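Local coordinates for extracellular solute-binding protein family 1 (Alicyclobacillus acidocaldarius subsp. acidocaldarius, PDB 4OVJ) that probably captures a solute outside the cell and hands it to an ABC-type importer in the membrane, as related solute-binding proteins do, at residues Ala47-Lys50 against Ile55-Gln58; Glu49-Asn54 against Val314-Asn319; Phe148-Tyr153 against His171-Lys176; Asp165-Val170 against Ala222-Glu227. All coordinates share one frame; numbering follows the deposited sequence. Where two conformers were deposited one is given.

In the fold
Contacts 1 and 2 lie on one side of the chain's centre and contacts 3 and 4 on the other, consistent with the two lobes of a solute-binding protein. Contacts 1 and 2 share helix 35-51 and touch through Phe48 and Phe316: the first ties the helix to its following strand with aromatic packing and a carboxylate-backbone bond, the second packs its end on helix 307-319 by apolar contact alone. Contacts 3 and 4 share helix 160-174. Contacts 1, 2 and 4 are partly buried; contact 3, at the surface, relies on a lysine chain and a bridging water, whereas contact 4 combines a buried leucine pair with two facing carboxylates.

Contact 1: residues Ala47-Lys50 against Ile55-Gln58; sequences AFEK and IHIQ
The ring of Phe48 meets Ile55 at its edge, with CG2 of Ile55 near the ring plane and 3.7 Å from CE2 of Phe48. Ile57 approaches the ring obliquely, its CG1 3.6 Å from CD2 of Phe48. A chi1 of 177°, which sets CG opposite the backbone N, extends the Phe48 ring to the strand; Phe313 and Phe316 of helix 307-319 meet it edge-to-face. The imidazole of His56, by contrast, is exposed; water 1 lies in its plane, 2.7 Å from ND1 of His56, and gives a weak bond to OE2 of Glu49. That same OE2 accepts from Ile57 N at 2.9 Å in a nearly straight bond (170°), although the N-H comes from above the carboxylate plane. Water 3 donates to both OE1 of Glu49 and the carbonyl O of Ile57, so the carboxylate binds the N-H of Ile57 directly and its carbonyl through this water. Were Glu49 replaced by an alanine, the N-H of Ile57 would probably lose this acceptor, and the water bridges to His56 and Ile57 would break. Backbone bonds of His56 and Gln58 run to strand 25-31, completing a beta-alpha-beta unit in which helix 35-51 connects two parallel strands.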
loop_
_atom_site.group_PDB
_atom_site.type_symbol
_atom_site.label_atom_id
_atom_site.label_comp_id
_atom_site.label_asym_id
_atom_site.label_seq_id
_atom_site.Cartn_x
_atom_site.Cartn_y
_atom_site.Cartn_z
ATOM N N ALA A 47 19.735 -0.372 18.117
ATOM C CA ALA A 47 19.037 -1.243 19.055
ATOM C C ALA A 47 19.441 -2.703 18.864
ATOM O O ALA A 47 19.672 -3.438 19.841
ATOM C CB ALA A 47 17.534 -1.063 18.920
ATOM N N PHE A 48 19.572 -3.125 17.611
ATOM C CA PHE A 48 19.998 -4.487 17.324
ATOM C C PHE A 48 21.390 -4.787 17.872
ATOM O O PHE A 48 21.608 -5.840 18.483
ATOM C CB PHE A 48 20.013 -4.768 15.826
ATOM C CG PHE A 48 20.511 -6.132 15.501
ATOM C CD1 PHE A 48 19.694 -7.226 15.663
ATOM C CD2 PHE A 48 21.827 -6.334 15.116
ATOM C CE1 PHE A 48 20.147 -8.499 15.378
ATOM C CE2 PHE A 48 22.298 -7.606 14.848
ATOM C CZ PHE A 48 21.457 -8.693 14.979
ATOM N N GLU A 49 22.338 -3.888 17.612
ATOM C CA GLU A 49 23.720 -4.101 18.033
ATOM C C GLU A 49 23.851 -4.194 19.567
ATOM O O GLU A 49 24.730 -4.886 20.075
ATOM C CB GLU A 49 24.648 -3.034 17.432
ATOM C CG GLU A 49 24.854 -3.217 15.919
ATOM C CD GLU A 49 25.982 -2.351 15.349
ATOM O OE1 GLU A 49 25.937 -1.114 15.527
ATOM O OE2 GLU A 49 26.915 -2.913 14.706
ATOM N N LYS A 50 22.973 -3.503 20.288
ATOM C CA LYS A 50 22.910 -3.626 21.743
ATOM C C LYS A 50 22.312 -4.971 22.160
ATOM O O LYS A 50 22.796 -5.615 23.094
ATOM C CB LYS A 50 22.077 -2.487 22.333
ATOM C CG LYS A 50 21.811 -2.636 23.820
ATOM C CD LYS A 50 21.193 -1.372 24.398
ATOM C CE LYS A 50 20.966 -1.494 25.897
ATOM N NZ LYS A 50 20.559 -0.193 26.492
ATOM N N ILE A 55 27.005 -9.670 16.997
ATOM C CA ILE A 55 26.768 -9.423 15.581
ATOM C C ILE A 55 26.954 -7.932 15.327
ATOM O O ILE A 55 26.185 -7.098 15.822
ATOM C CB ILE A 55 25.356 -9.872 15.148
ATOM C CG1 ILE A 55 25.148 -11.356 15.471
ATOM C CG2 ILE A 55 25.160 -9.629 13.645
ATOM C CD1 ILE A 55 23.709 -11.857 15.341
ATOM N N HIS A 56 27.964 -7.591 14.541
ATOM C CA HIS A 56 28.101 -6.236 14.052
ATOM C C HIS A 56 27.287 -6.057 12.774
ATOM O O HIS A 56 27.226 -6.955 11.923
ATOM C CB HIS A 56 29.542 -5.923 13.685
ATOM C CG HIS A 56 30.522 -6.063 14.805
ATOM N ND1 HIS A 56 30.432 -5.341 15.973
ATOM C CD2 HIS A 56 31.676 -6.759 14.882
ATOM C CE1 HIS A 56 31.463 -5.627 16.746
ATOM N NE2 HIS A 56 32.231 -6.485 16.105
ATOM N N ILE A 57 26.684 -4.891 12.633
ATOM C CA ILE A 57 26.033 -4.502 11.398
ATOM C C ILE A 57 26.824 -3.367 10.759
ATOM O O ILE A 57 27.078 -2.331 11.386
ATOM C CB ILE A 57 24.585 -4.043 11.635
ATOM C CG1 ILE A 57 23.785 -5.134 12.337
ATOM C CG2 ILE A 57 23.940 -3.651 10.309
ATOM C CD1 ILE A 57 23.666 -6.429 11.556
ATOM N N GLN A 58 27.232 -3.593 9.512
ATOM C CA GLN A 58 27.867 -2.584 8.715
ATOM C C GLN A 58 26.853 -2.073 7.703
ATOM O O GLN A 58 26.543 -2.751 6.726
ATOM C CB GLN A 58 29.086 -3.184 8.028
ATOM C CG GLN A 58 29.845 -2.211 7.168
ATOM C CD GLN A 58 31.062 -2.840 6.522
ATOM O OE1 GLN A 58 31.654 -3.770 7.057
ATOM N NE2 GLN A 58 31.439 -2.326 5.362
HETATM O O HOH W 1 28.363 -3.901 16.987
HETATM O O HOH W 2 26.823 -5.568 18.211
HETATM O O HOH W 3 26.797 0.472 13.046
#

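Contact 2: residues Glu49-Asn54 against Val314-Asn319; sequences EKAYPN and VNFLLN
The backbones of Ala51 and Phe316 keep 9.3 Å between their CA atoms, at the point where helix 35-51 gives way to a loop and Tyr52 is the first residue with non-helical angles. This is helix-to-helix packing through side chains in an alpha/beta lobe, with the end of helix 35-51 set against helix 307-319. No hydrogen bond crosses between the segments. CB of Ala51 touches the phenyl ring of Phe316 at CE1, 4.0 Å away, and beside it CE2 of Tyr52 comes within 3.8 Å of CD1 of Phe316. The Phe316 atom sits near the plane of the tyrosine ring, at its edge, while the two side chains run obliquely to each other. Placing CG opposite the backbone N (chi1 -180°) sends the Phe316 ring out from its helix to reach both residues. Phe48 meets Tyr52 as well, their planes about 25° apart, and so extends the aromatic cluster. Asn315, next to Phe316, and Asn319, one turn on from Asn315, both bond to the backbone of Asn111. Within that helix Asn319 ND2 donates to Asn315 OD1 at 3.0 Å, the donor standing well above the carbonyl plane of Asn315.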
loop_
_atom_site.group_PDB
_atom_site.type_symbol
_atom_site.label_atom_id
_atom_site.label_comp_id
_atom_site.label_asym_id
_atom_site.label_seq_id
_atom_site.Cartn_x
_atom_site.Cartn_y
_atom_site.Cartn_z
ATOM N N GLU A 49 22.338 -3.888 17.612
ATOM C CA GLU A 49 23.720 -4.101 18.033
ATOM C C GLU A 49 23.851 -4.194 19.567
ATOM O O GLU A 49 24.730 -4.886 20.075
ATOM C CB GLU A 49 24.648 -3.034 17.432
ATOM C CG GLU A 49 24.854 -3.217 15.919
ATOM C CD GLU A 49 25.982 -2.351 15.349
ATOM O OE1 GLU A 49 25.937 -1.114 15.527
ATOM O OE2 GLU A 49 26.915 -2.913 14.706
ATOM N N LYS A 50 22.973 -3.503 20.288
ATOM C CA LYS A 50 22.910 -3.626 21.743
ATOM C C LYS A 50 22.312 -4.971 22.160
ATOM O O LYS A 50 22.796 -5.615 23.094
ATOM C CB LYS A 50 22.077 -2.487 22.333
ATOM C CG LYS A 50 21.811 -2.636 23.820
ATOM C CD LYS A 50 21.193 -1.372 24.398
ATOM C CE LYS A 50 20.966 -1.494 25.897
ATOM N NZ LYS A 50 20.559 -0.193 26.492
ATOM N N ALA A 51 21.263 -5.395 21.463
ATOM C CA ALA A 51 20.557 -6.639 21.806
ATOM C C ALA A 51 21.339 -7.903 21.450
ATOM O O ALA A 51 21.222 -8.929 22.141
ATOM C CB ALA A 51 19.206 -6.676 21.132
ATOM N N TYR A 52 22.110 -7.823 20.371
ATOM C CA TYR A 52 22.885 -8.936 19.854
ATOM C C TYR A 52 24.328 -8.508 19.691
ATOM O O TYR A 52 24.787 -8.260 18.585
ATOM C CB TYR A 52 22.293 -9.381 18.520
ATOM C CG TYR A 52 20.937 -9.989 18.714
ATOM C CD1 TYR A 52 20.803 -11.325 19.058
ATOM C CD2 TYR A 52 19.789 -9.213 18.619
ATOM C CE1 TYR A 52 19.557 -11.891 19.264
ATOM C CE2 TYR A 52 18.536 -9.768 18.819
ATOM C CZ TYR A 52 18.424 -11.108 19.143
ATOM O OH TYR A 52 17.202 -11.680 19.345
ATOM N N PRO A 53 25.050 -8.397 20.808
ATOM C CA PRO A 53 26.407 -7.824 20.756
ATOM C C PRO A 53 27.469 -8.705 20.092
ATOM O O PRO A 53 28.579 -8.245 19.881
ATOM C CB PRO A 53 26.740 -7.586 22.226
ATOM C CG PRO A 53 25.904 -8.573 22.968
ATOM C CD PRO A 53 24.624 -8.682 22.190
ATOM N N ASN A 54 27.146 -9.938 19.730
ATOM C CA ASN A 54 28.075 -10.729 18.915
ATOM C C ASN A 54 27.815 -10.639 17.405
ATOM O O ASN A 54 28.350 -11.426 16.619
ATOM C CB ASN A 54 28.075 -12.173 19.365
ATOM C CG ASN A 54 26.712 -12.786 19.342
ATOM O OD1 ASN A 54 25.688 -12.085 19.362
ATOM N ND2 ASN A 54 26.677 -14.109 19.329
ATOM N N VAL A 314 17.003 -10.009 10.400
ATOM C CA VAL A 314 15.728 -9.767 9.744
ATOM C C VAL A 314 14.569 -9.985 10.721
ATOM O O VAL A 314 13.633 -9.184 10.774
ATOM C CB VAL A 314 15.586 -10.625 8.466
ATOM C CG1 VAL A 314 14.170 -10.577 7.924
ATOM C CG2 VAL A 314 16.562 -10.118 7.414
ATOM N N ASN A 315 14.650 -11.031 11.522
ATOM C CA ASN A 315 13.612 -11.292 12.491
ATOM C C ASN A 315 13.465 -10.173 13.507
ATOM O O ASN A 315 12.341 -9.838 13.892
ATOM C CB ASN A 315 13.866 -12.593 13.236
ATOM C CG ASN A 315 12.697 -12.969 14.101
ATOM O OD1 ASN A 315 11.593 -13.208 13.599
ATOM N ND2 ASN A 315 12.910 -12.976 15.414
ATOM N N PHE A 316 14.597 -9.616 13.933
ATOM C CA PHE A 316 14.631 -8.472 14.840
ATOM C C PHE A 316 13.916 -7.263 14.224
ATOM O O PHE A 316 13.049 -6.647 14.854
ATOM C CB PHE A 316 16.075 -8.106 15.199
ATOM C CG PHE A 316 16.193 -6.938 16.139
ATOM C CD1 PHE A 316 16.175 -7.146 17.517
ATOM C CD2 PHE A 316 16.354 -5.642 15.656
ATOM C CE1 PHE A 316 16.301 -6.081 18.387
ATOM C CE2 PHE A 316 16.481 -4.569 16.528
ATOM C CZ PHE A 316 16.446 -4.798 17.891
ATOM N N LEU A 317 14.249 -6.942 12.984
ATOM C CA LEU A 317 13.605 -5.826 12.297
ATOM C C LEU A 317 12.103 -6.027 12.167
ATOM O O LEU A 317 11.345 -5.085 12.299
ATOM C CB LEU A 317 14.204 -5.601 10.909
ATOM C CG LEU A 317 15.667 -5.171 10.888
ATOM C CD1 LEU A 317 16.128 -5.084 9.442
ATOM C CD2 LEU A 317 15.890 -3.871 11.647
ATOM N N LEU A 318 11.687 -7.260 11.921
ATOM C CA LEU A 318 10.281 -7.572 11.755
ATOM C C LEU A 318 9.504 -7.581 13.052
ATOM O O LEU A 318 8.389 -7.087 13.090
ATOM C CB LEU A 318 10.100 -8.931 11.066
ATOM C CG LEU A 318 10.566 -9.029 9.614
ATOM C CD1 LEU A 318 10.634 -10.495 9.213
ATOM C CD2 LEU A 318 9.637 -8.271 8.685
ATOM N N ASN A 319 10.077 -8.178 14.089
ATOM C CA ASN A 319 9.290 -8.594 15.271
ATOM C C ASN A 319 9.686 -7.987 16.602
ATOM O O ASN A 319 8.964 -8.144 17.591
ATOM C CB ASN A 319 9.320 -10.114 15.396
ATOM C CG ASN A 319 8.451 -10.797 14.366
ATOM O OD1 ASN A 319 7.289 -10.434 14.184
ATOM N ND2 ASN A 319 9.006 -11.776 13.674
#

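Contact 3: residues Phe148-Tyr153 against His171-Lys176; sequences FAKAGY and HKATGK
Lys150 meets Ala173 and Thr174 at the surface, where two helices end close together, helix 145-149 in a Schellman motif and helix 160-174 just before Gly175. Phe148 carries the first end: its carbonyl O accepts from Ala151 N at 2.9 Å and from Tyr153 N at 3.1 Å, the two donors reaching it from opposite faces of the carbonyl plane. Its ring is buried and lies nearly parallel to that of Trp163. Ala149 opens a type I turn, taking the N-H of Gly152 on its O at 3.0 Å.

Lys150 makes the contact itself. Its CB lies 4.0 Å from CB of Ala173, and farther out its CD passes 4.3 Å from CG2 of Thr174. The chain is extended beyond CG (chi2 174°), which brings the ammonium to water 4, 3.0 Å from NZ of Lys150. The water donates in turn to the carbonyl O of Ala173 at 2.7 Å, so it bridges the ammonium to the carbonyl of the last turn. Ala151 turns its methyl to Val170 of the same helix, Gly152 takes the positive phi of the C-prime position, and Tyr153 meets Trp163 edge-to-face.

Opposite, Thr174 OG1 accepts from Lys176 N in an ST turn and also bonds to Val170 O. The chain leaving the helix is held back by His171, whose ND1 donates to Lys176 O at 2.8 Å, almost straight at 174° and in the plane of the imidazole.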
loop_
_atom_site.group_PDB
_atom_site.type_symbol
_atom_site.label_atom_id
_atom_site.label_comp_id
_atom_site.label_asym_id
_atom_site.label_seq_id
_atom_site.Cartn_x
_atom_site.Cartn_y
_atom_site.Cartn_z
ATOM N N PHE A 148 -21.414 11.050 9.472
ATOM C CA PHE A 148 -21.998 9.779 9.065
ATOM C C PHE A 148 -22.972 9.223 10.097
ATOM O O PHE A 148 -23.899 8.511 9.738
ATOM C CB PHE A 148 -20.904 8.775 8.666
ATOM C CG PHE A 148 -20.453 8.981 7.249
ATOM C CD1 PHE A 148 -19.615 10.048 6.933
ATOM C CD2 PHE A 148 -20.955 8.178 6.228
ATOM C CE1 PHE A 148 -19.259 10.301 5.611
ATOM C CE2 PHE A 148 -20.599 8.415 4.908
ATOM C CZ PHE A 148 -19.739 9.475 4.604
ATOM N N ALA A 149 -22.777 9.566 11.365
ATOM C CA ALA A 149 -23.740 9.195 12.402
ATOM C C ALA A 149 -25.126 9.790 12.121
ATOM O O ALA A 149 -26.139 9.216 12.540
ATOM C CB ALA A 149 -23.231 9.581 13.791
ATOM N N LYS A 150 -25.186 10.900 11.375
ATOM C CA LYS A 150 -26.479 11.486 10.989
ATOM C C LYS A 150 -27.271 10.586 10.028
ATOM O O LYS A 150 -28.492 10.735 9.901
ATOM C CB LYS A 150 -26.280 12.868 10.358
ATOM C CG LYS A 150 -25.642 13.862 11.300
ATOM C CD LYS A 150 -25.323 15.186 10.629
ATOM C CE LYS A 150 -24.719 16.148 11.634
ATOM N NZ LYS A 150 -24.421 17.454 11.008
ATOM N N ALA A 151 -26.584 9.657 9.366
ATOM C CA ALA A 151 -27.222 8.659 8.514
ATOM C C ALA A 151 -27.259 7.290 9.177
ATOM O O ALA A 151 -27.607 6.310 8.537
ATOM C CB ALA A 151 -26.497 8.564 7.179
ATOM N N GLY A 152 -26.906 7.219 10.462
ATOM C CA GLY A 152 -26.862 5.954 11.171
ATOM C C GLY A 152 -25.778 5.006 10.691
ATOM O O GLY A 152 -25.919 3.784 10.813
ATOM N N TYR A 153 -24.696 5.570 10.150
ATOM C CA TYR A 153 -23.547 4.795 9.705
ATOM C C TYR A 153 -22.406 4.910 10.709
ATOM O O TYR A 153 -21.963 6.013 11.021
ATOM C CB TYR A 153 -23.066 5.256 8.328
ATOM C CG TYR A 153 -21.873 4.442 7.886
ATOM C CD1 TYR A 153 -22.034 3.134 7.487
ATOM C CD2 TYR A 153 -20.583 4.962 7.934
ATOM C CE1 TYR A 153 -20.951 2.360 7.114
ATOM C CE2 TYR A 153 -19.497 4.203 7.562
ATOM C CZ TYR A 153 -19.692 2.893 7.154
ATOM O OH TYR A 153 -18.627 2.119 6.791
ATOM N N HIS A 171 -25.444 13.396 2.597
ATOM C CA HIS A 171 -25.565 14.625 1.804
ATOM C C HIS A 171 -26.859 15.363 2.115
ATOM O O HIS A 171 -26.864 16.602 2.247
ATOM C CB HIS A 171 -25.501 14.288 0.326
ATOM C CG HIS A 171 -25.778 15.447 -0.571
ATOM N ND1 HIS A 171 -24.984 16.572 -0.590
ATOM C CD2 HIS A 171 -26.756 15.657 -1.480
ATOM C CE1 HIS A 171 -25.458 17.424 -1.479
ATOM N NE2 HIS A 171 -26.536 16.898 -2.029
ATOM N N LYS A 172 -27.957 14.616 2.224
ATOM C CA LYS A 172 -29.253 15.202 2.575
ATOM C C LYS A 172 -29.207 15.890 3.934
ATOM O O LYS A 172 -29.756 16.981 4.102
ATOM C CB LYS A 172 -30.338 14.130 2.586
ATOM C CG LYS A 172 -30.794 13.689 1.210
ATOM C CD LYS A 172 -31.813 14.645 0.614
ATOM C CE LYS A 172 -32.760 13.909 -0.318
ATOM N NZ LYS A 172 -32.037 12.869 -1.100
ATOM N N ALA A 173 -28.546 15.254 4.897
ATOM C CA ALA A 173 -28.467 15.780 6.260
ATOM C C ALA A 173 -27.516 16.972 6.393
ATOM O O ALA A 173 -27.731 17.836 7.235
ATOM C CB ALA A 173 -28.057 14.686 7.231
ATOM N N THR A 174 -26.467 17.014 5.574
ATOM C CA THR A 174 -25.399 17.999 5.753
ATOM C C THR A 174 -25.397 19.122 4.728
ATOM O O THR A 174 -24.897 20.214 5.010
ATOM C CB THR A 174 -24.004 17.344 5.656
ATOM O OG1 THR A 174 -23.797 16.838 4.329
ATOM C CG2 THR A 174 -23.846 16.236 6.676
ATOM N N GLY A 175 -25.907 18.848 3.534
ATOM C CA GLY A 175 -25.755 19.755 2.393
ATOM C C GLY A 175 -24.336 19.833 1.834
ATOM O O GLY A 175 -24.060 20.631 0.930
ATOM N N LYS A 176 -23.435 19.000 2.351
ATOM C CA LYS A 176 -22.060 18.968 1.888
ATOM C C LYS A 176 -21.867 17.701 1.070
ATOM O O LYS A 176 -22.729 16.814 1.066
ATOM C CB LYS A 176 -21.103 18.965 3.077
ATOM C CG LYS A 176 -21.120 20.251 3.886
ATOM C CD LYS A 176 -20.031 20.233 4.932
ATOM C CE LYS A 176 -20.091 21.464 5.835
ATOM N NZ LYS A 176 -19.229 21.336 7.053
HETATM O O HOH W 4 -26.831 18.570 9.715
#

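Contact 4: residues Asp165-Val170 against Ala222-Glu227; sequences DILEKV and ANLRKE
Leu224 reaches across to Leu167 with its CD1, which stops 4.0 Å from CD1 of Leu167. The two buried side chains cross at about a right angle and meet through one methyl of each. Leu224 places CG opposite its carbonyl carbon (chi1 -65°), and the branch beyond it carries CD1 over to the neighbouring helix although its CB does not point straight there. Phe148 of helix 145-149 and Val229 also touch Leu167, continuing the apolar packing beyond the leucine pair.

Arg225 takes no part in the contact with 165-170; its NH1 forms salt bridges with Asp181 and Glu183, and CA of Ala222 lies above one face of its guanidinium, offset toward the rim. The contact packs helix 160-174 against the C-terminal end of helix 211-226, in one lobe of the solute-binding fold, apolar within and polar toward the surface.

Glu227, just past the end of helix 211-226, marks the polar side. Its chain bends at chi2 (-105°), and the carboxylate comes opposite that of Glu168, whose OE1 lies 4.1 Å from both OE1 and OE2 of Glu227. The two carboxylate planes are 29° apart. Such like charges would probably repel mildly and make a proton on either group somewhat easier to hold. The backbone of Glu227 still belongs to the last turn, its N donating to Asn223 O at 3.2 Å.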
loop_
_atom_site.group_PDB
_atom_site.type_symbol
_atom_site.label_atom_id
_atom_site.label_comp_id
_atom_site.label_asym_id
_atom_site.label_seq_id
_atom_site.Cartn_x
_atom_site.Cartn_y
_atom_site.Cartn_z
ATOM N N ASP A 165 -26.277 4.624 -0.995
ATOM C CA ASP A 165 -27.474 5.028 -0.235
ATOM C C ASP A 165 -27.099 5.832 1.012
ATOM O O ASP A 165 -27.724 6.854 1.335
ATOM C CB ASP A 165 -28.277 3.795 0.161
ATOM C CG ASP A 165 -29.737 4.102 0.386
ATOM O OD1 ASP A 165 -30.439 4.401 -0.605
ATOM O OD2 ASP A 165 -30.182 4.043 1.552
ATOM N N ILE A 166 -26.071 5.374 1.712
ATOM C CA ILE A 166 -25.578 6.080 2.893
ATOM C C ILE A 166 -25.072 7.477 2.516
ATOM O O ILE A 166 -25.403 8.454 3.180
ATOM C CB ILE A 166 -24.487 5.270 3.627
ATOM C CG1 ILE A 166 -25.113 4.036 4.296
ATOM C CG2 ILE A 166 -23.778 6.144 4.640
ATOM C CD1 ILE A 166 -24.146 2.902 4.570
ATOM N N LEU A 167 -24.294 7.564 1.441
ATOM C CA LEU A 167 -23.779 8.846 0.977
ATOM C C LEU A 167 -24.920 9.812 0.662
ATOM O O LEU A 167 -24.874 10.998 1.035
ATOM C CB LEU A 167 -22.885 8.656 -0.253
ATOM C CG LEU A 167 -21.574 7.895 -0.074
ATOM C CD1 LEU A 167 -20.857 7.852 -1.417
ATOM C CD2 LEU A 167 -20.704 8.564 0.977
ATOM N N GLU A 168 -25.953 9.311 -0.010
ATOM C CA GLU A 168 -27.123 10.145 -0.303
ATOM C C GLU A 168 -27.755 10.685 0.976
ATOM O O GLU A 168 -28.105 11.863 1.042
ATOM C CB GLU A 168 -28.138 9.387 -1.156
ATOM C CG GLU A 168 -27.665 9.164 -2.587
ATOM C CD GLU A 168 -28.594 8.277 -3.408
ATOM O OE1 GLU A 168 -29.756 8.661 -3.636
ATOM O OE2 GLU A 168 -28.148 7.193 -3.846
ATOM N N LYS A 169 -27.877 9.835 1.994
ATOM C CA LYS A 169 -28.467 10.241 3.272
ATOM C C LYS A 169 -27.615 11.272 4.006
ATOM O O LYS A 169 -28.140 12.241 4.561
ATOM C CB LYS A 169 -28.712 9.022 4.160
ATOM C CG LYS A 169 -29.746 8.055 3.608
ATOM C CD LYS A 169 -31.170 8.580 3.747
ATOM C CE LYS A 169 -32.185 7.460 3.568
ATOM N NZ LYS A 169 -33.582 7.914 3.801
ATOM N N VAL A 170 -26.301 11.083 3.991
ATOM C CA VAL A 170 -25.387 12.043 4.617
ATOM C C VAL A 170 -25.498 13.405 3.922
ATOM O O VAL A 170 -25.629 14.438 4.571
ATOM C CB VAL A 170 -23.933 11.533 4.605
ATOM C CG1 VAL A 170 -22.993 12.590 5.156
ATOM C CG2 VAL A 170 -23.818 10.260 5.435
ATOM N N ALA A 222 -20.469 8.429 -11.646
ATOM C CA ALA A 222 -21.271 9.398 -12.396
ATOM C C ALA A 222 -22.646 9.596 -11.756
ATOM O O ALA A 222 -23.133 10.721 -11.677
ATOM C CB ALA A 222 -21.407 8.989 -13.846
ATOM N N ASN A 223 -23.247 8.510 -11.264
ATOM C CA ASN A 223 -24.543 8.623 -10.595
ATOM C C ASN A 223 -24.431 9.443 -9.307
ATOM O O ASN A 223 -25.291 10.281 -9.025
ATOM C CB ASN A 223 -25.163 7.258 -10.364
ATOM C CG ASN A 223 -25.715 6.639 -11.643
ATOM O OD1 ASN A 223 -26.019 7.327 -12.621
ATOM N ND2 ASN A 223 -25.852 5.337 -11.638
ATOM N N LEU A 224 -23.355 9.249 -8.558
ATOM C CA LEU A 224 -23.142 10.037 -7.343
ATOM C C LEU A 224 -22.924 11.520 -7.672
ATOM O O LEU A 224 -23.410 12.390 -6.959
ATOM C CB LEU A 224 -21.965 9.491 -6.538
ATOM C CG LEU A 224 -22.126 8.088 -5.957
ATOM C CD1 LEU A 224 -20.819 7.616 -5.360
ATOM C CD2 LEU A 224 -23.238 8.084 -4.924
ATOM N N ARG A 225 -22.211 11.804 -8.755
ATOM C CA ARG A 225 -22.022 13.197 -9.186
ATOM C C ARG A 225 -23.357 13.848 -9.557
ATOM O O ARG A 225 -23.632 14.975 -9.152
ATOM C CB ARG A 225 -21.089 13.289 -10.391
ATOM C CG ARG A 225 -19.628 13.170 -10.045
ATOM C CD ARG A 225 -18.740 13.650 -11.174
ATOM N NE ARG A 225 -18.929 12.889 -12.394
ATOM C CZ ARG A 225 -18.396 11.697 -12.653
ATOM N NH1 ARG A 225 -17.637 11.070 -11.769
ATOM N NH2 ARG A 225 -18.642 11.120 -13.819
ATOM N N LYS A 226 -24.157 13.127 -10.342
ATOM C CA LYS A 226 -25.479 13.588 -10.800
ATOM C C LYS A 226 -26.367 14.023 -9.632
ATOM O O LYS A 226 -27.098 15.017 -9.730
ATOM C CB LYS A 226 -26.170 12.472 -11.604
ATOM C CG LYS A 226 -27.604 12.761 -12.028
ATOM C CD LYS A 226 -28.100 11.775 -13.084
ATOM C CE LYS A 226 -28.326 10.383 -12.505
ATOM N NZ LYS A 226 -29.010 9.445 -13.446
ATOM N N GLU A 227 -26.294 13.271 -8.539
ATOM C CA GLU A 227 -27.084 13.529 -7.338
ATOM C C GLU A 227 -26.440 14.566 -6.403
ATOM O O GLU A 227 -27.026 14.905 -5.374
ATOM C CB GLU A 227 -27.287 12.232 -6.545
ATOM C CG GLU A 227 -27.710 11.013 -7.364
ATOM C CD GLU A 227 -29.165 10.625 -7.219
ATOM O OE1 GLU A 227 -29.971 11.428 -6.691
ATOM O OE2 GLU A 227 -29.507 9.499 -7.652
#